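Local coordinates for protein peptidoglycan-N-acetylmuramic acid deacetylase PdaA (Bacillus subtilis, PDB 1NY1) that deacetylates N-acetylmuramic acid residues in peptidoglycan glycan strands, leading to muramic delta-lactam in the spore cortex, and is required for germination, at residues Phe163-Phe168 with Gln189-Ala194; Asp33-Gly38 with Lys224-Leu229; Leu65-Val70 with Ala208-Ile213; Gly52-Tyr57 with Leu198-Arg203; Gly95-Asn100 with Asn136-Pro141. One frame throughout, in Å; residues are numbered along the deposited sequence.

Contact 1. Residues Phe163-Phe168 with Gln189-Ala194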
# COMPACT_ATOMS: atom_id res chain seq x y z
N PHE A 163 -1.79 2.42 6.18
CA PHE A 163 -0.62 3.27 6.01
C PHE A 163 0.58 2.39 5.73
O PHE A 163 0.45 1.37 5.05
CB PHE A 163 -0.41 4.13 7.26
CG PHE A 163 -1.46 5.19 7.44
CD1 PHE A 163 -1.55 6.24 6.54
CD2 PHE A 163 -2.38 5.11 8.48
CE1 PHE A 163 -2.56 7.20 6.66
CE2 PHE A 163 -3.39 6.06 8.61
CZ PHE A 163 -3.47 7.11 7.70
N TRP A 164 1.76 2.76 6.23
CA TRP A 164 2.94 1.95 5.97
C TRP A 164 4.03 2.19 7.00
O TRP A 164 3.97 3.16 7.76
CB TRP A 164 3.48 2.22 4.56
CG TRP A 164 3.88 3.65 4.31
CD1 TRP A 164 5.13 4.19 4.45
CD2 TRP A 164 3.01 4.73 3.93
NE1 TRP A 164 5.09 5.55 4.18
CE2 TRP A 164 3.80 5.90 3.86
CE3 TRP A 164 1.64 4.81 3.64
CZ2 TRP A 164 3.27 7.14 3.51
CZ3 TRP A 164 1.11 6.05 3.30
CH2 TRP A 164 1.92 7.20 3.24
N SER A 165 5.02 1.30 7.02
CA SER A 165 6.13 1.41 7.96
C SER A 165 7.47 1.46 7.23
O SER A 165 8.51 1.70 7.85
CB SER A 165 6.11 0.24 8.94
OG SER A 165 6.49 -0.96 8.29
N VAL A 166 7.45 1.22 5.92
CA VAL A 166 8.66 1.27 5.08
C VAL A 166 8.35 1.91 3.74
O VAL A 166 7.39 1.54 3.06
CB VAL A 166 9.24 -0.14 4.76
CG1 VAL A 166 10.40 0.00 3.75
CG2 VAL A 166 9.72 -0.83 6.02
N ALA A 167 9.17 2.88 3.36
CA ALA A 167 8.99 3.56 2.08
C ALA A 167 10.27 4.32 1.78
O ALA A 167 11.00 4.70 2.69
CB ALA A 167 7.81 4.52 2.14
N PHE A 168 10.54 4.52 0.50
CA PHE A 168 11.72 5.26 0.11
C PHE A 168 11.45 5.94 -1.22
O PHE A 168 10.36 5.80 -1.78
CB PHE A 168 12.95 4.35 0.00
CG PHE A 168 12.69 3.06 -0.71
CD1 PHE A 168 12.06 2.00 -0.07
CD2 PHE A 168 13.08 2.90 -2.04
CE1 PHE A 168 11.83 0.79 -0.73
CE2 PHE A 168 12.85 1.70 -2.71
CZ PHE A 168 12.23 0.64 -2.06
N GLN A 189 15.70 -1.40 5.95
CA GLN A 189 14.53 -0.99 6.72
C GLN A 189 13.63 -2.14 7.17
O GLN A 189 12.67 -1.92 7.90
CB GLN A 189 13.70 0.02 5.91
CG GLN A 189 14.43 1.33 5.68
CD GLN A 189 13.56 2.40 5.04
OE1 GLN A 189 12.45 2.67 5.50
NE2 GLN A 189 14.08 3.03 4.00
N ALA A 190 13.95 -3.36 6.75
CA ALA A 190 13.14 -4.51 7.12
C ALA A 190 12.98 -4.68 8.62
O ALA A 190 13.91 -4.46 9.39
CB ALA A 190 13.73 -5.78 6.52
N HIS A 191 11.77 -5.06 9.02
CA HIS A 191 11.48 -5.30 10.42
C HIS A 191 10.23 -6.15 10.56
O HIS A 191 9.41 -6.25 9.64
CB HIS A 191 11.33 -3.98 11.19
CG HIS A 191 10.38 -3.00 10.56
ND1 HIS A 191 9.02 -3.00 10.83
CD2 HIS A 191 10.60 -1.98 9.71
CE1 HIS A 191 8.45 -2.01 10.16
NE2 HIS A 191 9.39 -1.37 9.47
N PRO A 192 10.08 -6.81 11.71
CA PRO A 192 8.92 -7.65 11.98
C PRO A 192 7.63 -6.84 11.85
O PRO A 192 7.52 -5.75 12.41
CB PRO A 192 9.17 -8.13 13.41
CG PRO A 192 10.66 -8.27 13.43
CD PRO A 192 11.12 -7.00 12.74
N GLY A 193 6.68 -7.37 11.10
CA GLY A 193 5.41 -6.69 10.92
C GLY A 193 5.43 -5.51 9.96
O GLY A 193 4.44 -4.80 9.84
N ALA A 194 6.55 -5.31 9.26
CA ALA A 194 6.65 -4.19 8.33
C ALA A 194 5.65 -4.23 7.20
O ALA A 194 5.38 -5.29 6.63
CB ALA A 194 8.06 -4.12 7.74
O HOH W 1 11.20 2.19 8.08
O HOH W 2 13.28 6.04 3.27
O HOH W 3 10.51 4.55 5.59
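Two loops meet here inside the NodB-type deacetylase fold. The loop 189-194 leads into strand 194-198 and ends in a type II beta turn from His191 to Ala194. Its neighbour 163-168 follows strand 160-161. The His191 imidazole has CG in the crowded position between the backbone N and the carbonyl carbon (chi1 51°). Ala194 CB sits over one ring face, near the rim. Ser165 OG comes to the ring edge, close to its plane, 2.9 Å from His191 CE1. Val166 CG2 meets the ring obliquely, 3.5 Å from His191 NE2, and its CG1 rests on Gln189 CB at 3.9 Å. An alanine at His191 would probably loosen the packing of Ser165 and Val166 here, since the imidazole that Ser165 OG and Val166 CG2 touch would be gone. The clear hydrogen-bonded links between the segments run through three waters. Ser165 OG itself accepts from Ile195 N, in the next strand. The extended Gln189 side chain crosses Val166 obliquely, which brings its amide to the waters. One water joins Gln189 NE2 to Ala167 O. Gln189 OE1 accepts from two others: one also donates to Ala167 O, and the last donates to Ser165 O at 2.7 Å.

Contact 2. Residues Asp33-Gly38 with Lys224-Leu229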
# COMPACT_ATOMS: atom_id res chain seq x y z
N ASP A 33 -9.43 2.18 13.66
CA ASP A 33 -8.95 0.90 13.14
C ASP A 33 -7.89 0.96 12.05
O ASP A 33 -7.57 -0.06 11.44
CB ASP A 33 -10.13 0.07 12.62
CG ASP A 33 -11.12 -0.27 13.70
OD1 ASP A 33 -10.69 -0.76 14.77
OD2 ASP A 33 -12.34 -0.06 13.48
N ALA A 34 -7.33 2.14 11.79
CA ALA A 34 -6.29 2.26 10.77
C ALA A 34 -5.00 1.69 11.34
O ALA A 34 -4.83 1.64 12.56
CB ALA A 34 -6.10 3.72 10.39
N PHE A 35 -4.09 1.25 10.48
CA PHE A 35 -2.83 0.69 10.97
C PHE A 35 -1.68 0.92 9.99
O PHE A 35 -1.91 1.27 8.83
CB PHE A 35 -2.98 -0.81 11.24
CG PHE A 35 -3.48 -1.59 10.07
CD1 PHE A 35 -2.60 -2.01 9.07
CD2 PHE A 35 -4.83 -1.88 9.94
CE1 PHE A 35 -3.07 -2.71 7.95
CE2 PHE A 35 -5.31 -2.57 8.83
CZ PHE A 35 -4.43 -2.98 7.83
N TYR A 36 -0.46 0.74 10.48
CA TYR A 36 0.72 0.92 9.63
C TYR A 36 1.69 -0.24 9.82
O TYR A 36 2.72 -0.31 9.15
CB TYR A 36 1.42 2.24 9.92
CG TYR A 36 1.87 2.45 11.35
CD1 TYR A 36 0.98 2.91 12.32
CD2 TYR A 36 3.21 2.29 11.71
CE1 TYR A 36 1.41 3.22 13.61
CE2 TYR A 36 3.66 2.60 13.00
CZ TYR A 36 2.76 3.07 13.94
OH TYR A 36 3.20 3.41 15.19
N LEU A 37 1.34 -1.14 10.72
CA LEU A 37 2.14 -2.32 11.00
C LEU A 37 1.24 -3.55 11.14
O LEU A 37 0.06 -3.43 11.47
CB LEU A 37 2.92 -2.15 12.30
CG LEU A 37 4.13 -1.21 12.30
CD1 LEU A 37 4.52 -0.87 13.73
CD2 LEU A 37 5.30 -1.87 11.57
N GLY A 38 1.82 -4.72 10.88
CA GLY A 38 1.10 -5.97 11.01
C GLY A 38 1.54 -6.61 12.31
O GLY A 38 1.75 -5.90 13.30
N LYS A 224 3.20 -11.95 3.85
CA LYS A 224 1.76 -12.18 3.92
C LYS A 224 1.03 -10.98 3.32
O LYS A 224 1.63 -9.94 3.08
CB LYS A 224 1.32 -12.39 5.37
CG LYS A 224 1.90 -13.65 6.01
CD LYS A 224 1.38 -13.84 7.43
CE LYS A 224 1.92 -15.12 8.06
NZ LYS A 224 1.47 -15.28 9.47
N SER A 225 -0.27 -11.14 3.07
CA SER A 225 -1.06 -10.08 2.47
C SER A 225 -1.80 -9.26 3.52
O SER A 225 -1.85 -9.63 4.69
CB SER A 225 -2.09 -10.68 1.51
OG SER A 225 -3.10 -11.33 2.25
N ILE A 226 -2.39 -8.15 3.08
CA ILE A 226 -3.15 -7.30 3.98
C ILE A 226 -4.36 -8.08 4.48
O ILE A 226 -4.75 -7.95 5.64
CB ILE A 226 -3.61 -6.01 3.26
CG1 ILE A 226 -2.38 -5.20 2.81
CG2 ILE A 226 -4.52 -5.19 4.18
CD1 ILE A 226 -1.45 -4.76 3.93
N ASP A 227 -4.95 -8.90 3.61
CA ASP A 227 -6.08 -9.71 4.03
C ASP A 227 -5.63 -10.68 5.13
O ASP A 227 -6.35 -10.89 6.10
CB ASP A 227 -6.68 -10.51 2.85
CG ASP A 227 -7.73 -9.73 2.08
OD1 ASP A 227 -8.28 -8.74 2.63
OD2 ASP A 227 -8.04 -10.12 0.93
N ASP A 228 -4.45 -11.27 4.97
CA ASP A 228 -3.94 -12.19 5.99
C ASP A 228 -3.76 -11.41 7.29
O ASP A 228 -4.09 -11.90 8.37
CB ASP A 228 -2.59 -12.80 5.60
CG ASP A 228 -2.66 -13.61 4.31
OD1 ASP A 228 -3.72 -14.21 4.03
OD2 ASP A 228 -1.64 -13.67 3.60
N LEU A 229 -3.21 -10.21 7.17
CA LEU A 229 -2.99 -9.36 8.33
C LEU A 229 -4.30 -9.15 9.07
O LEU A 229 -4.38 -9.34 10.29
CB LEU A 229 -2.41 -8.01 7.88
CG LEU A 229 -1.89 -7.04 8.94
CD1 LEU A 229 -0.98 -6.02 8.26
CD2 LEU A 229 -3.03 -6.35 9.66
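Leu229 and Phe35 reach toward each other tip to tip. Leu229 CD2 makes a CH-pi contact over one face of the Phe35 ring, 4.2 Å from the centroid and 19° off the normal. Its other methyl, CD1, lies 3.9 Å from Phe35 CE1. The same methyl presses on the backbone of Gly38, with Leu229 CD1 and Gly38 CA at 3.4 Å, tighter than a usual carbon contact. There is no room for a side chain on Gly38 here. Ile226 CG2 meets the Phe35 ring at its edge, 4.3 Å from CZ. An alanine at Leu229 would probably leave the Phe35 face and Gly38 poorly packed, because both methyls that touch them would be gone. The next shell fixes the helix start. Ser225 is the N-cap and forms a capping box with Asp228: Asp228 N donates to Ser225 OG at 3.0 Å, and Ser225 N donates to Asp228 OD2 at 2.9 Å. This sets the first turn, from which Ile226 and Leu229 project. Farther out, Ile226 touches Thr48 and Leu229 touches Tyr46, both on strand 44-51. Phe35 also packs on Gln160 of strand 160-161, so the loop after helix 23-31 lies beside helix 226-234 and the strands.

Contact 3. Residues Leu65-Val70 with Ala208-Ile213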
# COMPACT_ATOMS: atom_id res chain seq x y z
N LEU A 65 6.35 -11.42 -8.20
CA LEU A 65 5.49 -11.83 -7.10
C LEU A 65 4.95 -13.24 -7.32
O LEU A 65 4.79 -14.00 -6.36
CB LEU A 65 4.33 -10.84 -6.94
CG LEU A 65 4.74 -9.45 -6.43
CD1 LEU A 65 3.55 -8.51 -6.46
CD2 LEU A 65 5.30 -9.55 -5.01
N LYS A 66 4.68 -13.60 -8.57
CA LYS A 66 4.18 -14.93 -8.89
C LYS A 66 5.28 -15.95 -8.64
O LYS A 66 5.04 -17.01 -8.05
CB LYS A 66 3.74 -14.99 -10.35
CG LYS A 66 3.18 -16.34 -10.77
CD LYS A 66 2.83 -16.35 -12.24
CE LYS A 66 2.34 -17.73 -12.65
NZ LYS A 66 2.16 -17.83 -14.13
N LYS A 67 6.49 -15.63 -9.10
CA LYS A 67 7.64 -16.50 -8.93
C LYS A 67 7.87 -16.86 -7.46
O LYS A 67 8.19 -18.00 -7.13
CB LYS A 67 8.90 -15.83 -9.49
CG LYS A 67 10.19 -16.48 -9.06
CD LYS A 67 11.40 -15.64 -9.45
CE LYS A 67 12.64 -16.07 -8.68
NZ LYS A 67 13.78 -15.14 -8.90
N HIS A 68 7.72 -15.87 -6.59
CA HIS A 68 7.92 -16.05 -5.15
C HIS A 68 6.63 -16.41 -4.43
O HIS A 68 6.62 -16.60 -3.21
CB HIS A 68 8.48 -14.76 -4.54
CG HIS A 68 9.88 -14.45 -4.96
ND1 HIS A 68 10.96 -15.19 -4.53
CD2 HIS A 68 10.37 -13.49 -5.77
CE1 HIS A 68 12.06 -14.70 -5.07
NE2 HIS A 68 11.73 -13.67 -5.83
N ARG A 69 5.54 -16.52 -5.19
CA ARG A 69 4.22 -16.83 -4.67
C ARG A 69 3.86 -15.92 -3.49
O ARG A 69 3.40 -16.37 -2.44
CB ARG A 69 4.11 -18.30 -4.26
CG ARG A 69 2.68 -18.84 -4.34
CD ARG A 69 2.62 -20.35 -4.18
NE ARG A 69 1.26 -20.88 -4.26
CZ ARG A 69 0.57 -21.04 -5.39
NH1 ARG A 69 1.11 -20.71 -6.56
NH2 ARG A 69 -0.65 -21.55 -5.36
N VAL A 70 4.09 -14.63 -3.69
CA VAL A 70 3.79 -13.62 -2.69
C VAL A 70 2.59 -12.81 -3.16
O VAL A 70 2.48 -12.50 -4.34
CB VAL A 70 5.00 -12.68 -2.47
CG1 VAL A 70 4.61 -11.54 -1.53
CG2 VAL A 70 6.17 -13.47 -1.89
N ALA A 208 14.99 -5.28 -8.16
CA ALA A 208 15.35 -5.02 -6.77
C ALA A 208 14.42 -5.83 -5.87
O ALA A 208 14.86 -6.45 -4.91
CB ALA A 208 15.23 -3.53 -6.46
N LEU A 209 13.12 -5.83 -6.19
CA LEU A 209 12.14 -6.57 -5.40
C LEU A 209 12.43 -8.07 -5.44
O LEU A 209 12.31 -8.76 -4.42
CB LEU A 209 10.73 -6.30 -5.92
CG LEU A 209 9.57 -7.01 -5.20
CD1 LEU A 209 9.45 -6.52 -3.76
CD2 LEU A 209 8.27 -6.72 -5.95
N ASP A 210 12.80 -8.56 -6.61
CA ASP A 210 13.12 -9.98 -6.78
C ASP A 210 14.25 -10.35 -5.80
O ASP A 210 14.13 -11.32 -5.05
CB ASP A 210 13.54 -10.23 -8.23
CG ASP A 210 13.66 -11.71 -8.57
OD1 ASP A 210 13.41 -12.58 -7.70
OD2 ASP A 210 14.00 -11.99 -9.74
N ASP A 211 15.32 -9.57 -5.80
CA ASP A 211 16.46 -9.82 -4.91
C ASP A 211 16.10 -9.65 -3.44
O ASP A 211 16.54 -10.43 -2.59
CB ASP A 211 17.62 -8.87 -5.24
CG ASP A 211 18.23 -9.12 -6.61
OD1 ASP A 211 17.82 -10.09 -7.28
OD2 ASP A 211 19.13 -8.35 -7.00
N ALA A 212 15.31 -8.63 -3.15
CA ALA A 212 14.90 -8.36 -1.78
C ALA A 212 14.08 -9.50 -1.19
O ALA A 212 14.32 -9.93 -0.07
CB ALA A 212 14.09 -7.06 -1.72
N ILE A 213 13.11 -10.01 -1.95
CA ILE A 213 12.30 -11.11 -1.46
C ILE A 213 13.18 -12.34 -1.26
O ILE A 213 13.12 -12.99 -0.22
CB ILE A 213 11.15 -11.46 -2.43
CG1 ILE A 213 10.16 -10.30 -2.49
CG2 ILE A 213 10.43 -12.73 -1.95
CD1 ILE A 213 9.10 -10.47 -3.55
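The main bump is Ile213, which points from helix 205-219 at the end of helix 58-67. Its CG2 methyl, anti to the backbone N, presses on one face of the His68 imidazole, 3.7 Å from the centroid and 19° off the normal. Lys67 CD lies over the opposite face, toward the rim, so the ring lies between two aliphatic groups. Leu65 packs on the strand side of the ring: its CD2 is 4.2 Å from Leu209 CD2 and equally far from Ile213 CD1. Val70 closes the floor, with CG2 at 4.3 Å from Ile213 CG2. Along the rim the fit is polar. Asp210 OD1 stands at the ring edge and accepts from His68 NE2 at 2.7 Å through its anti lone pair. Its syn lone pair takes Lys67 NZ at 2.9 Å, a salt bridge with a weak second bond to OD2. One oxygen thus holds two donors, which fixes the ring's rotation and would probably favour a charged carboxylate. Beneath, Leu65 and Leu209 both touch Phe49 of strand 44-51. Neighbouring helices packed on parallel strands in this way are typical of the outer layer of this family's distorted beta/alpha barrel.

Contact 4. Residues Gly52-Tyr57 with Leu198-Arg203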
# COMPACT_ATOMS: atom_id res chain seq x y z
N GLY A 52 -0.36 4.94 -9.58
CA GLY A 52 -1.08 6.08 -10.14
C GLY A 52 -0.99 6.13 -11.65
O GLY A 52 -1.87 6.68 -12.31
N TYR A 53 0.08 5.57 -12.20
CA TYR A 53 0.29 5.50 -13.64
C TYR A 53 1.28 4.39 -13.95
O TYR A 53 1.93 3.86 -13.04
CB TYR A 53 0.81 6.83 -14.21
CG TYR A 53 2.15 7.24 -13.66
CD1 TYR A 53 2.26 7.88 -12.43
CD2 TYR A 53 3.33 6.96 -14.36
CE1 TYR A 53 3.50 8.23 -11.90
CE2 TYR A 53 4.57 7.30 -13.84
CZ TYR A 53 4.65 7.93 -12.61
OH TYR A 53 5.87 8.27 -12.09
N GLU A 54 1.41 4.04 -15.22
CA GLU A 54 2.30 2.96 -15.63
C GLU A 54 3.53 3.47 -16.38
O GLU A 54 3.42 4.36 -17.22
CB GLU A 54 1.51 1.97 -16.49
CG GLU A 54 2.27 0.75 -17.00
CD GLU A 54 2.84 -0.12 -15.88
OE1 GLU A 54 2.39 0.00 -14.72
OE2 GLU A 54 3.73 -0.93 -16.17
N ASN A 55 4.70 2.93 -16.06
CA ASN A 55 5.93 3.33 -16.74
C ASN A 55 6.65 2.12 -17.35
O ASN A 55 7.84 2.18 -17.66
CB ASN A 55 6.85 4.09 -15.79
CG ASN A 55 7.97 4.82 -16.52
OD1 ASN A 55 7.78 5.33 -17.62
ND2 ASN A 55 9.15 4.88 -15.89
N GLY A 56 5.91 1.02 -17.50
CA GLY A 56 6.46 -0.18 -18.13
C GLY A 56 7.04 -1.32 -17.32
O GLY A 56 7.53 -2.28 -17.91
N TYR A 57 6.97 -1.25 -15.99
CA TYR A 57 7.55 -2.29 -15.16
C TYR A 57 6.58 -3.13 -14.34
O TYR A 57 6.98 -4.13 -13.75
CB TYR A 57 8.59 -1.68 -14.21
CG TYR A 57 9.65 -0.85 -14.90
CD1 TYR A 57 10.56 -1.45 -15.78
CD2 TYR A 57 9.74 0.53 -14.70
CE1 TYR A 57 11.53 -0.69 -16.44
CE2 TYR A 57 10.70 1.30 -15.36
CZ TYR A 57 11.59 0.68 -16.23
OH TYR A 57 12.53 1.42 -16.91
N LEU A 198 5.60 0.40 -1.85
CA LEU A 198 6.48 0.44 -3.02
C LEU A 198 5.76 1.02 -4.23
O LEU A 198 4.53 1.06 -4.27
CB LEU A 198 6.95 -0.97 -3.37
CG LEU A 198 7.70 -1.77 -2.31
CD1 LEU A 198 7.98 -3.17 -2.83
CD2 LEU A 198 8.99 -1.05 -1.95
N HIS A 199 6.54 1.48 -5.20
CA HIS A 199 6.02 2.01 -6.45
C HIS A 199 6.60 1.07 -7.50
O HIS A 199 7.53 0.33 -7.20
CB HIS A 199 6.49 3.45 -6.67
CG HIS A 199 5.96 4.40 -5.64
ND1 HIS A 199 4.67 4.89 -5.68
CD2 HIS A 199 6.50 4.84 -4.48
CE1 HIS A 199 4.44 5.58 -4.58
NE2 HIS A 199 5.53 5.57 -3.83
N THR A 200 6.05 1.09 -8.71
CA THR A 200 6.55 0.19 -9.74
C THR A 200 6.96 0.94 -11.00
O THR A 200 7.02 0.36 -12.08
CB THR A 200 5.46 -0.84 -10.13
OG1 THR A 200 4.38 -0.18 -10.80
CG2 THR A 200 4.93 -1.55 -8.89
N VAL A 201 7.26 2.23 -10.86
CA VAL A 201 7.63 3.06 -12.00
C VAL A 201 9.12 3.32 -12.22
O VAL A 201 9.52 3.76 -13.30
CB VAL A 201 6.93 4.44 -11.93
CG1 VAL A 201 5.42 4.26 -12.00
CG2 VAL A 201 7.31 5.16 -10.63
N SER A 202 9.95 3.05 -11.21
CA SER A 202 11.38 3.34 -11.34
C SER A 202 12.22 2.20 -11.91
O SER A 202 11.98 1.03 -11.62
CB SER A 202 11.93 3.77 -9.98
OG SER A 202 13.14 4.50 -10.13
N ARG A 203 13.22 2.56 -12.71
CA ARG A 203 14.10 1.59 -13.34
C ARG A 203 14.60 0.51 -12.39
O ARG A 203 15.08 0.81 -11.29
CB ARG A 203 15.30 2.30 -13.98
CG ARG A 203 16.24 1.36 -14.72
CD ARG A 203 17.31 2.14 -15.47
NE ARG A 203 18.10 2.96 -14.57
CZ ARG A 203 19.07 2.49 -13.79
NH1 ARG A 203 19.37 1.20 -13.81
NH2 ARG A 203 19.72 3.32 -12.98
O HOH W 4 2.46 1.89 -11.22
O HOH W 5 5.44 0.82 -14.22
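Two tyrosine rings flank Val201 in different ways. Tyr53 offers a face: Val201 CG1 makes a CH-pi contact 4.0 Å from its centroid and 28° off the normal, and Val201 CG2 touches Tyr53 OH. Tyr57 offers an edge. The carbonyl oxygens of Thr200 and Val201 lie near its ring plane, Val201 O 3.4 Å from Tyr57 CE2. Arg203 runs beside Tyr57, pointing the same way. A third flat group, the Asn55 amide, lies almost coplanar with its bond: ND2 donates to Val201 O at 2.8 Å, nearly straight at 176°. These are the loops after strands 44-51 and 194-198, at the carboxyl ends of barrel strands, where beta/alpha enzymes carry their active sites. His199, here, is the proton donor by similarity, and its backbone N is held by Asp170. One water donates to Thr200 O at 2.7 Å and accepts from Asn55 N and Tyr57 N. Another donates to Tyr53 O and bonds to Thr200 OG1, which is also hydrogen-bonded to Thr58 OG1.

Contact 5. Residues Gly95-Asn100 with Asn136-Pro141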
# COMPACT_ATOMS: atom_id res chain seq x y z
N GLY A 95 -4.36 -13.55 -7.90
CA GLY A 95 -4.55 -13.56 -6.46
C GLY A 95 -4.16 -12.35 -5.64
O GLY A 95 -4.11 -12.44 -4.41
N HIS A 96 -3.88 -11.22 -6.28
CA HIS A 96 -3.49 -10.03 -5.53
C HIS A 96 -4.73 -9.26 -5.07
O HIS A 96 -5.85 -9.55 -5.51
CB HIS A 96 -2.58 -9.16 -6.39
CG HIS A 96 -1.35 -9.88 -6.85
ND1 HIS A 96 -0.37 -10.30 -5.99
CD2 HIS A 96 -0.97 -10.30 -8.09
CE1 HIS A 96 0.57 -10.95 -6.66
NE2 HIS A 96 0.22 -10.96 -7.94
N ILE A 97 -4.51 -8.31 -4.17
CA ILE A 97 -5.58 -7.48 -3.63
C ILE A 97 -5.50 -6.09 -4.25
O ILE A 97 -4.43 -5.50 -4.34
CB ILE A 97 -5.44 -7.37 -2.09
CG1 ILE A 97 -5.54 -8.76 -1.47
CG2 ILE A 97 -6.50 -6.43 -1.52
CD1 ILE A 97 -5.04 -8.84 -0.03
N ILE A 98 -6.64 -5.58 -4.69
CA ILE A 98 -6.70 -4.25 -5.28
C ILE A 98 -7.28 -3.30 -4.24
O ILE A 98 -8.45 -3.43 -3.86
CB ILE A 98 -7.57 -4.26 -6.56
CG1 ILE A 98 -6.92 -5.18 -7.60
CG2 ILE A 98 -7.72 -2.85 -7.12
CD1 ILE A 98 -7.74 -5.38 -8.86
N GLY A 99 -6.45 -2.37 -3.78
CA GLY A 99 -6.87 -1.40 -2.78
C GLY A 99 -7.30 -0.12 -3.48
O GLY A 99 -7.05 0.05 -4.66
N ASN A 100 -7.92 0.78 -2.73
CA ASN A 100 -8.41 2.03 -3.30
C ASN A 100 -7.51 3.23 -3.02
O ASN A 100 -7.21 3.54 -1.86
CB ASN A 100 -9.81 2.31 -2.74
CG ASN A 100 -10.63 3.21 -3.64
OD1 ASN A 100 -10.15 4.23 -4.12
ND2 ASN A 100 -11.88 2.84 -3.86
N ASN A 136 -11.91 -6.73 -0.25
CA ASN A 136 -12.32 -6.08 0.98
C ASN A 136 -11.91 -4.63 0.76
O ASN A 136 -10.99 -4.35 -0.01
CB ASN A 136 -11.59 -6.67 2.19
CG ASN A 136 -12.04 -8.08 2.50
OD1 ASN A 136 -13.24 -8.37 2.51
ND2 ASN A 136 -11.09 -8.96 2.77
N LEU A 137 -12.61 -3.71 1.42
CA LEU A 137 -12.39 -2.27 1.31
C LEU A 137 -11.14 -1.75 2.02
O LEU A 137 -11.13 -1.61 3.24
CB LEU A 137 -13.60 -1.52 1.85
CG LEU A 137 -14.97 -1.82 1.22
CD1 LEU A 137 -16.05 -0.93 1.85
CD2 LEU A 137 -14.89 -1.59 -0.26
N TYR A 138 -10.11 -1.43 1.25
CA TYR A 138 -8.87 -0.89 1.79
C TYR A 138 -8.60 0.45 1.15
O TYR A 138 -8.80 0.62 -0.05
CB TYR A 138 -7.70 -1.82 1.50
CG TYR A 138 -7.80 -3.13 2.21
CD1 TYR A 138 -7.86 -3.17 3.61
CD2 TYR A 138 -7.88 -4.32 1.51
CE1 TYR A 138 -8.00 -4.37 4.28
CE2 TYR A 138 -8.01 -5.53 2.17
CZ TYR A 138 -8.07 -5.55 3.56
OH TYR A 138 -8.22 -6.74 4.23
N LEU A 139 -8.12 1.40 1.94
CA LEU A 139 -7.84 2.71 1.43
C LEU A 139 -6.49 3.25 1.86
O LEU A 139 -6.03 3.00 2.97
CB LEU A 139 -8.92 3.70 1.88
CG LEU A 139 -8.61 5.18 1.67
CD1 LEU A 139 -8.49 5.48 0.18
CD2 LEU A 139 -9.70 6.03 2.31
N ARG A 140 -5.87 4.00 0.96
CA ARG A 140 -4.62 4.65 1.28
C ARG A 140 -4.85 6.08 0.83
O ARG A 140 -5.04 6.36 -0.35
CB ARG A 140 -3.45 4.03 0.52
CG ARG A 140 -2.14 4.72 0.87
CD ARG A 140 -0.95 3.85 0.56
NE ARG A 140 -0.76 2.80 1.55
CZ ARG A 140 -0.03 1.71 1.32
NH1 ARG A 140 0.55 1.55 0.14
NH2 ARG A 140 0.15 0.81 2.28
N PRO A 141 -4.88 7.02 1.79
CA PRO A 141 -5.11 8.43 1.46
C PRO A 141 -4.12 8.99 0.44
O PRO A 141 -2.91 8.78 0.55
CB PRO A 141 -4.98 9.11 2.82
CG PRO A 141 -5.54 8.09 3.75
CD PRO A 141 -4.88 6.81 3.25
O HOH W 6 -9.84 -2.47 -1.71
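A single parallel beta bridge pairs Asn100 with Leu139 in the barrel wall of the NodB-type fold, at the ends of strands 97-100 and 138-139. Here the packing is tight. Asn100 N donates to Tyr138 O at 2.8 Å, from above the carbonyl plane. Arg140 N donates to Asn100 O at 3.2 Å, nearly along the C=O axis. Leu139 CD1 also reaches that oxygen, at 3.1 Å. The Asn100 amide is held by outside partners: OD1 accepts from Ser102 N and ND2 donates to Leu120 O. Toward 97 and 136 the backbones splay. The CA atoms of Asn100 and Leu139 are 4.8 Å apart, but those of Ile98 and Leu137 are 8.9 Å apart. The wider part is bridged by a side-chain contact and a water. Ile97 CG2 meets the Tyr138 ring obliquely, at 3.9 Å from CD2, while Tyr138 OH is bonded to Asp227. The tight end faces the active site. Arg140 forms a salt bridge with Asp50, the proton acceptor by similarity, and donates to Phe163 O; Asn100 precedes the metal ligand His101. At the loose end, the water takes the place of direct backbone bonds: it donates to Ile98 O and Asn136 O and accepts from Tyr138 N at 3.1 Å.

Contacts 1, 2 and 5 touch one another. Contact 1 joins contact 2 by a probable hydrogen bond from Gly38 N to Gly193 O, 2.8 Å. Contact 2 meets contact 5 where Asp227 OD1 is 2.6 Å from Tyr138 OH. Contact 5 reaches contact 1 through Arg140 NH2, 2.8 Å from Phe163 O. Contacts 3 and 4 meet in packing of Leu209 on Leu198. Contacts 2 and 4 are centred about 23 Å apart. Contacts 4 and 5 lie closest to the active site: contact 4 holds His199, and in contact 5 the Arg140 side chain comes within about 3 Å of that of Asp50. In contact 1 the Phe168 side chain is about 4 Å from that of Asp170, nearest atoms.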